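Local coordinates for single-stranded DNA-binding protein WHY3, chloroplastic (Arabidopsis thaliana, PDB 4KOQ), which binds single-stranded DNA in chloroplasts and nucleus, guarding the plastid genome against illegitimate recombination and repressing transcription of the kinesin gene KP1, at residues A[59-62]-A[63-66]; A[151-154]-A[155-159]. All coordinates share one frame; numbering follows the deposited sequence.

Interaction 1 of 2, residues A[59-62]-A[63-66]; sequences QYDW and SRKQ. With PO4 (phosphate ion), chain C.
D61 and S63 meet through a short hydrogen bond: S63 OG gives its proton to D61 OD1 at 2.6 Å, arriving on the syn lone pair. The same oxygen takes a second, weak bond from S63 N at 3.2 Å. With CG of D61 anti to the backbone N (chi1 -170°), the carboxylate swings forward over the turn, where its other oxygen, OD2, reaches R64 NH1 at 3.6 Å. This salt bridge is long; OD2 lies at the guanidinium edge, and the two planes stand 56° apart. The backbone closes the turn as well: R64 N bonds to D61 O at 3.0 Å, and K65 N to W62 O at 3.2 Å. The ammonium of K65 finds its partner in Q50 of strand 39-56. Upstream, a phosphate ion, probably from the crystallisation liquor, lays O4 over one face of the Y60 ring; Q59 N donates weakly to O4, and R58 N also bonds the ion. Y60 OH is hydrogen-bonded to K17 O, while phosphate O2 lies 2.5 Å from that hydroxyl. A leucine at Y60 would probably leave K17 O without this partner and the phosphate without its aromatic floor. D61 centres an inverse gamma turn, part of a short turn that breaks strand 59-70, at the edge of the first four-stranded Whirly sheet, beside residues 17-22, probably needed for binding single-stranded DNA.

Interaction 2 of 2, residues A[151-154]-A[155-159]; sequences FNFV and LPHLI
V154 and L158, one helical turn apart, share both a backbone bond and a side-chain contact. L158 N donates to V154 O at 3.0 Å, and V154 CG2 packs on L158 CD2 at 3.9 Å. H157 N adds a weak bond to the same carbonyl. On another side of the helix, F153 CG stands anti to its own N (chi1 164°), which carries the ring forward to H157. There CD2 of H157 lies over one face of the phenyl, toward its rim; the ring planes are 34° apart and the centroids 4.9 Å. The imidazole edge also faces the backbone, with CD2 3.2 Å from F153 O, in the ring plane. P156, the residue before H157, has no N-H to give: its CD lies 3.3 Å from N152 O, and the helix kinks here. Just before it, L155 N still bonds to F151 O. Two other subunits flank this end of helix 141-158: F164 of the second covers V154 and L158, and S149 of the third touches N152 and L155. Within the chain, F151 and L158 pack against helix 72-79, while L158 holds a backbone bond to G45 of strand 39-56.

In the fold
From the N terminus, the chain first runs through strands 9-16, 20-33 and 39-56. Interaction 1 then follows, a local turn within strand 59-70, one of the two edge strands of this sheet within the chain and partner of 39-56 in a hairpin. Helix 72-79 and the second four-stranded antiparallel sheet come next, before interaction 2 in the last turns of helix 141-158. The two are in series, neither nested nor crossed, and neither closes a loop; each is local to one continuous stretch. The centres of interactions 1 and 2 lie about 28 Å apart, on opposite sides of the chain's centre. Strand 39-56 touches both: interaction 1 is at the surface, whereas interaction 2 is buried where subunits of the homotetramer meet.

Interaction 1 of 2, residues A[59-62]-A[63-66]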
ATOM      1  N   GLN A  59      14.607  17.646  26.147  1.00 46.22           N
ATOM      2  CA  GLN A  59      15.385  16.505  26.593  1.00 47.08           C
ATOM      3  C   GLN A  59      14.529  15.450  27.286  1.00 43.68           C
ATOM      4  O   GLN A  59      13.615  15.745  28.052  1.00 46.89           O
ATOM      5  CB  GLN A  59      16.482  16.958  27.554  1.00 50.91           C
ATOM      6  CG  GLN A  59      17.647  17.661  26.868  1.00 50.72           C
ATOM      7  CD  GLN A  59      18.632  18.239  27.865  1.00 67.74           C
ATOM      8  OE1 GLN A  59      18.287  18.488  29.023  1.00 60.57           O
ATOM      9  NE2 GLN A  59      19.869  18.442  27.423  1.00 74.76           N
ATOM     10  N   TYR A  60      14.853  14.202  27.019  1.00 44.65           N
ATOM     11  CA  TYR A  60      14.109  13.126  27.603  1.00 36.59           C
ATOM     12  C   TYR A  60      15.093  12.183  28.247  1.00 41.33           C
ATOM     13  O   TYR A  60      16.207  11.999  27.771  1.00 40.21           O
ATOM     14  CB  TYR A  60      13.274  12.425  26.529  1.00 34.84           C
ATOM     15  CG  TYR A  60      12.336  13.358  25.798  1.00 28.80           C
ATOM     16  CD1 TYR A  60      12.752  14.052  24.661  1.00 30.35           C
ATOM     17  CD2 TYR A  60      11.038  13.569  26.245  1.00 28.08           C
ATOM     18  CE1 TYR A  60      11.895  14.886  23.992  1.00 30.49           C
ATOM     19  CE2 TYR A  60      10.182  14.397  25.566  1.00 23.34           C
ATOM     20  CZ  TYR A  60      10.618  15.060  24.452  1.00 27.44           C
ATOM     21  OH  TYR A  60       9.761  15.894  23.789  1.00 28.16           O
ATOM     22  N   ASP A  61      14.657  11.574  29.333  1.00 38.32           N
ATOM     23  CA  ASP A  61      15.505  10.687  30.091  1.00 40.02           C
ATOM     24  C   ASP A  61      15.451   9.251  29.559  1.00 37.12           C
ATOM     25  O   ASP A  61      14.702   8.409  30.054  1.00 35.34           O
ATOM     26  CB  ASP A  61      15.073  10.756  31.546  1.00 41.28           C
ATOM     27  CG  ASP A  61      16.022  10.057  32.464  1.00 44.14           C
ATOM     28  OD1 ASP A  61      16.984   9.437  31.970  1.00 44.79           O
ATOM     29  OD2 ASP A  61      15.773  10.119  33.678  1.00 50.01           O
ATOM     30  N   TRP A  62      16.281   8.979  28.561  1.00 36.41           N
ATOM     31  CA  TRP A  62      16.335   7.668  27.940  1.00 39.55           C
ATOM     32  C   TRP A  62      16.940   6.629  28.850  1.00 36.46           C
ATOM     33  O   TRP A  62      16.786   5.429  28.628  1.00 39.30           O
ATOM     34  CB  TRP A  62      17.077   7.756  26.609  1.00 39.48           C
ATOM     35  CG  TRP A  62      16.326   8.631  25.642  1.00 42.37           C
ATOM     36  CD1 TRP A  62      16.589   9.934  25.333  1.00 36.60           C
ATOM     37  CD2 TRP A  62      15.155   8.272  24.890  1.00 33.64           C
ATOM     38  NE1 TRP A  62      15.664  10.403  24.439  1.00 35.53           N
ATOM     39  CE2 TRP A  62      14.779   9.400  24.145  1.00 35.38           C
ATOM     40  CE3 TRP A  62      14.385   7.106  24.791  1.00 38.74           C
ATOM     41  CZ2 TRP A  62      13.667   9.402  23.302  1.00 36.67           C
ATOM     42  CZ3 TRP A  62      13.280   7.105  23.954  1.00 34.43           C
ATOM     43  CH2 TRP A  62      12.940   8.235  23.215  1.00 29.45           C
ATOM     44  N   SER A  63      17.589   7.080  29.920  1.00 40.25           N
ATOM     45  CA  SER A  63      18.156   6.150  30.882  1.00 38.74           C
ATOM     46  C   SER A  63      17.011   5.521  31.668  1.00 42.48           C
ATOM     47  O   SER A  63      17.154   4.444  32.239  1.00 44.56           O
ATOM     48  CB  SER A  63      19.182   6.852  31.808  1.00 39.48           C
ATOM     49  OG  SER A  63      18.570   7.608  32.838  1.00 43.08           O
ATOM     50  N   ARG A  64      15.863   6.194  31.679  1.00 35.08           N
ATOM     51  CA  ARG A  64      14.670   5.665  32.335  1.00 37.05           C
ATOM     52  C   ARG A  64      13.589   5.218  31.312  1.00 32.65           C
ATOM     53  O   ARG A  64      12.396   5.155  31.621  1.00 28.61           O
ATOM     54  CB  ARG A  64      14.119   6.712  33.288  1.00 40.51           C
ATOM     55  CG  ARG A  64      15.012   6.863  34.527  1.00 54.92           C
ATOM     56  CD  ARG A  64      14.570   7.959  35.480  1.00 60.28           C
ATOM     57  NE  ARG A  64      13.186   7.823  35.922  1.00 66.58           N
ATOM     58  CZ  ARG A  64      12.225   8.716  35.689  1.00 73.31           C
ATOM     59  NH1 ARG A  64      12.478   9.838  35.018  1.00 68.99           N
ATOM     60  NH2 ARG A  64      10.999   8.493  36.141  1.00 75.38           N
ATOM     61  N   LYS A  65      14.030   4.895  30.112  1.00 31.94           N
ATOM     62  CA  LYS A  65      13.091   4.470  29.066  1.00 32.09           C
ATOM     63  C   LYS A  65      12.433   3.148  29.416  1.00 33.09           C
ATOM     64  O   LYS A  65      12.980   2.331  30.174  1.00 30.67           O
ATOM     65  CB  LYS A  65      13.822   4.330  27.746  1.00 25.81           C
ATOM     66  CG  LYS A  65      14.679   3.117  27.629  1.00 37.40           C
ATOM     67  CD  LYS A  65      15.483   3.162  26.348  1.00 40.67           C
ATOM     68  CE  LYS A  65      16.342   1.913  26.207  1.00 44.73           C
ATOM     69  NZ  LYS A  65      17.095   1.894  24.923  1.00 39.33           N
ATOM     70  N   GLN A  66      11.249   2.931  28.862  1.00 22.73           N
ATOM     71  CA  GLN A  66      10.601   1.652  28.962  1.00 19.64           C
ATOM     72  C   GLN A  66      10.309   1.202  27.550  1.00 20.39           C
ATOM     73  O   GLN A  66       9.947   2.009  26.729  1.00 22.05           O
ATOM     74  CB  GLN A  66       9.327   1.746  29.774  1.00 29.20           C
ATOM     75  CG  GLN A  66       9.533   2.233  31.218  1.00 30.73           C
ATOM     76  CD  GLN A  66      10.250   1.255  32.093  1.00 29.21           C
ATOM     77  OE1 GLN A  66      10.315   0.057  31.814  1.00 28.75           O
ATOM     78  NE2 GLN A  66      10.828   1.769  33.196  1.00 36.21           N
TER
HETATM   79  P   PO4 C 302      10.534  18.623  26.130  0.60 50.76           P
HETATM   80  O1  PO4 C 302       9.510  18.944  27.193  0.60 42.13           O
HETATM   81  O2  PO4 C 302       9.819  18.089  24.919  0.60 46.91           O
HETATM   82  O3  PO4 C 302      11.266  19.871  25.710  0.60 49.15           O
HETATM   83  O4  PO4 C 302      11.509  17.618  26.700  0.60 46.55           O

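Interaction 2 of 2, residues A[151-154]-A[155-159]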
ATOM      1  N   PHE A 151       2.851   1.221   9.428  1.00 18.08           N
ATOM      2  CA  PHE A 151       2.532  -0.124   9.927  1.00 18.79           C
ATOM      3  C   PHE A 151       2.013  -1.026   8.791  1.00 24.93           C
ATOM      4  O   PHE A 151       2.412  -2.205   8.655  1.00 22.70           O
ATOM      5  CB  PHE A 151       1.473  -0.083  11.057  1.00 18.92           C
ATOM      6  CG  PHE A 151       1.944   0.507  12.373  1.00 19.38           C
ATOM      7  CD1 PHE A 151       3.240   0.943  12.561  1.00 22.70           C
ATOM      8  CD2 PHE A 151       1.069   0.594  13.442  1.00 23.80           C
ATOM      9  CE1 PHE A 151       3.644   1.469  13.776  1.00 23.99           C
ATOM     10  CE2 PHE A 151       1.494   1.134  14.661  1.00 20.53           C
ATOM     11  CZ  PHE A 151       2.752   1.554  14.815  1.00 23.49           C
ATOM     12  N   ASN A 152       1.112  -0.500   7.979  1.00 19.52           N
ATOM     13  CA  ASN A 152       0.650  -1.261   6.815  1.00 23.64           C
ATOM     14  C   ASN A 152       1.785  -1.550   5.836  1.00 22.92           C
ATOM     15  O   ASN A 152       1.862  -2.633   5.251  1.00 24.18           O
ATOM     16  CB  ASN A 152      -0.512  -0.561   6.125  1.00 25.46           C
ATOM     17  CG  ASN A 152      -1.830  -0.920   6.730  1.00 34.92           C
ATOM     18  OD1 ASN A 152      -2.093  -2.087   7.000  1.00 32.82           O
ATOM     19  ND2 ASN A 152      -2.682   0.081   6.951  1.00 31.30           N
ATOM     20  N   PHE A 153       2.674  -0.596   5.645  1.00 19.49           N
ATOM     21  CA  PHE A 153       3.867  -0.818   4.847  1.00 19.29           C
ATOM     22  C   PHE A 153       4.728  -1.968   5.384  1.00 22.15           C
ATOM     23  O   PHE A 153       5.224  -2.824   4.626  1.00 20.29           O
ATOM     24  CB  PHE A 153       4.699   0.453   4.753  1.00 18.70           C
ATOM     25  CG  PHE A 153       6.090   0.227   4.281  1.00 21.04           C
ATOM     26  CD1 PHE A 153       6.360   0.147   2.916  1.00 26.09           C
ATOM     27  CD2 PHE A 153       7.136   0.076   5.165  1.00 19.23           C
ATOM     28  CE1 PHE A 153       7.630  -0.078   2.472  1.00 26.37           C
ATOM     29  CE2 PHE A 153       8.426  -0.158   4.697  1.00 22.27           C
ATOM     30  CZ  PHE A 153       8.661  -0.240   3.352  1.00 26.01           C
ATOM     31  N   VAL A 154       4.956  -1.969   6.686  1.00 17.96           N
ATOM     32  CA  VAL A 154       5.983  -2.829   7.241  1.00 20.22           C
ATOM     33  C   VAL A 154       5.502  -4.252   7.465  1.00 16.53           C
ATOM     34  O   VAL A 154       6.305  -5.178   7.490  1.00 19.93           O
ATOM     35  CB  VAL A 154       6.588  -2.208   8.528  1.00 18.16           C
ATOM     36  CG1 VAL A 154       5.730  -2.480   9.718  1.00 17.26           C
ATOM     37  CG2 VAL A 154       8.002  -2.698   8.710  1.00 24.08           C
ATOM     38  N   LEU A 155       4.203  -4.440   7.602  1.00 17.56           N
ATOM     39  CA  LEU A 155       3.692  -5.756   7.931  1.00 18.12           C
ATOM     40  C   LEU A 155       4.161  -6.886   6.984  1.00 22.72           C
ATOM     41  O   LEU A 155       4.603  -7.928   7.453  1.00 20.73           O
ATOM     42  CB  LEU A 155       2.171  -5.726   8.048  1.00 19.22           C
ATOM     43  CG  LEU A 155       1.540  -5.379   9.400  1.00 28.36           C
ATOM     44  CD1 LEU A 155       0.047  -5.123   9.240  1.00 22.75           C
ATOM     45  CD2 LEU A 155       1.734  -6.440  10.427  1.00 24.46           C
ATOM     46  N   PRO A 156       4.073  -6.678   5.657  1.00 22.49           N
ATOM     47  CA  PRO A 156       4.566  -7.718   4.716  1.00 22.23           C
ATOM     48  C   PRO A 156       6.043  -8.042   4.837  1.00 22.21           C
ATOM     49  O   PRO A 156       6.432  -9.198   4.629  1.00 23.61           O
ATOM     50  CB  PRO A 156       4.216  -7.165   3.335  1.00 26.76           C
ATOM     51  CG  PRO A 156       3.637  -5.853   3.547  1.00 21.44           C
ATOM     52  CD  PRO A 156       3.361  -5.596   4.965  1.00 19.70           C
ATOM     53  N   HIS A 157       6.850  -7.073   5.249  1.00 17.24           N
ATOM     54  CA  HIS A 157       8.255  -7.316   5.527  1.00 16.45           C
ATOM     55  C   HIS A 157       8.456  -8.085   6.786  1.00 22.51           C
ATOM     56  O   HIS A 157       9.311  -8.968   6.833  1.00 22.16           O
ATOM     57  CB  HIS A 157       8.984  -5.971   5.613  1.00 26.14           C
ATOM     58  CG  HIS A 157       8.885  -5.190   4.349  1.00 30.48           C
ATOM     59  ND1 HIS A 157       9.813  -5.304   3.335  1.00 43.99           N
ATOM     60  CD2 HIS A 157       7.950  -4.311   3.912  1.00 23.88           C
ATOM     61  CE1 HIS A 157       9.450  -4.529   2.326  1.00 42.35           C
ATOM     62  NE2 HIS A 157       8.316  -3.929   2.642  1.00 32.37           N
ATOM     63  N   LEU A 158       7.662  -7.791   7.822  1.00 18.36           N
ATOM     64  CA  LEU A 158       7.834  -8.473   9.085  1.00 16.03           C
ATOM     65  C   LEU A 158       7.488  -9.954   9.014  1.00 20.31           C
ATOM     66  O   LEU A 158       8.035 -10.756   9.815  1.00 21.94           O
ATOM     67  CB  LEU A 158       7.060  -7.831  10.237  1.00 17.90           C
ATOM     68  CG  LEU A 158       7.334  -6.349  10.491  1.00 17.04           C
ATOM     69  CD1 LEU A 158       6.515  -5.840  11.666  1.00 16.79           C
ATOM     70  CD2 LEU A 158       8.778  -6.011  10.680  1.00 17.07           C
ATOM     71  N   ILE A 159       6.585 -10.307   8.108  1.00 19.58           N
ATOM     72  CA  ILE A 159       6.196 -11.706   7.936  1.00 18.46           C
ATOM     73  C   ILE A 159       7.006 -12.413   6.831  1.00 24.84           C
ATOM     74  O   ILE A 159       6.750 -13.572   6.512  1.00 21.69           O
ATOM     75  CB  ILE A 159       4.706 -11.870   7.681  1.00 19.61           C
ATOM     76  CG1 ILE A 159       4.300 -11.262   6.352  1.00 20.90           C
ATOM     77  CG2 ILE A 159       3.910 -11.225   8.820  1.00 24.25           C
ATOM     78  CD1 ILE A 159       2.828 -11.550   5.943  1.00 23.14           C
TER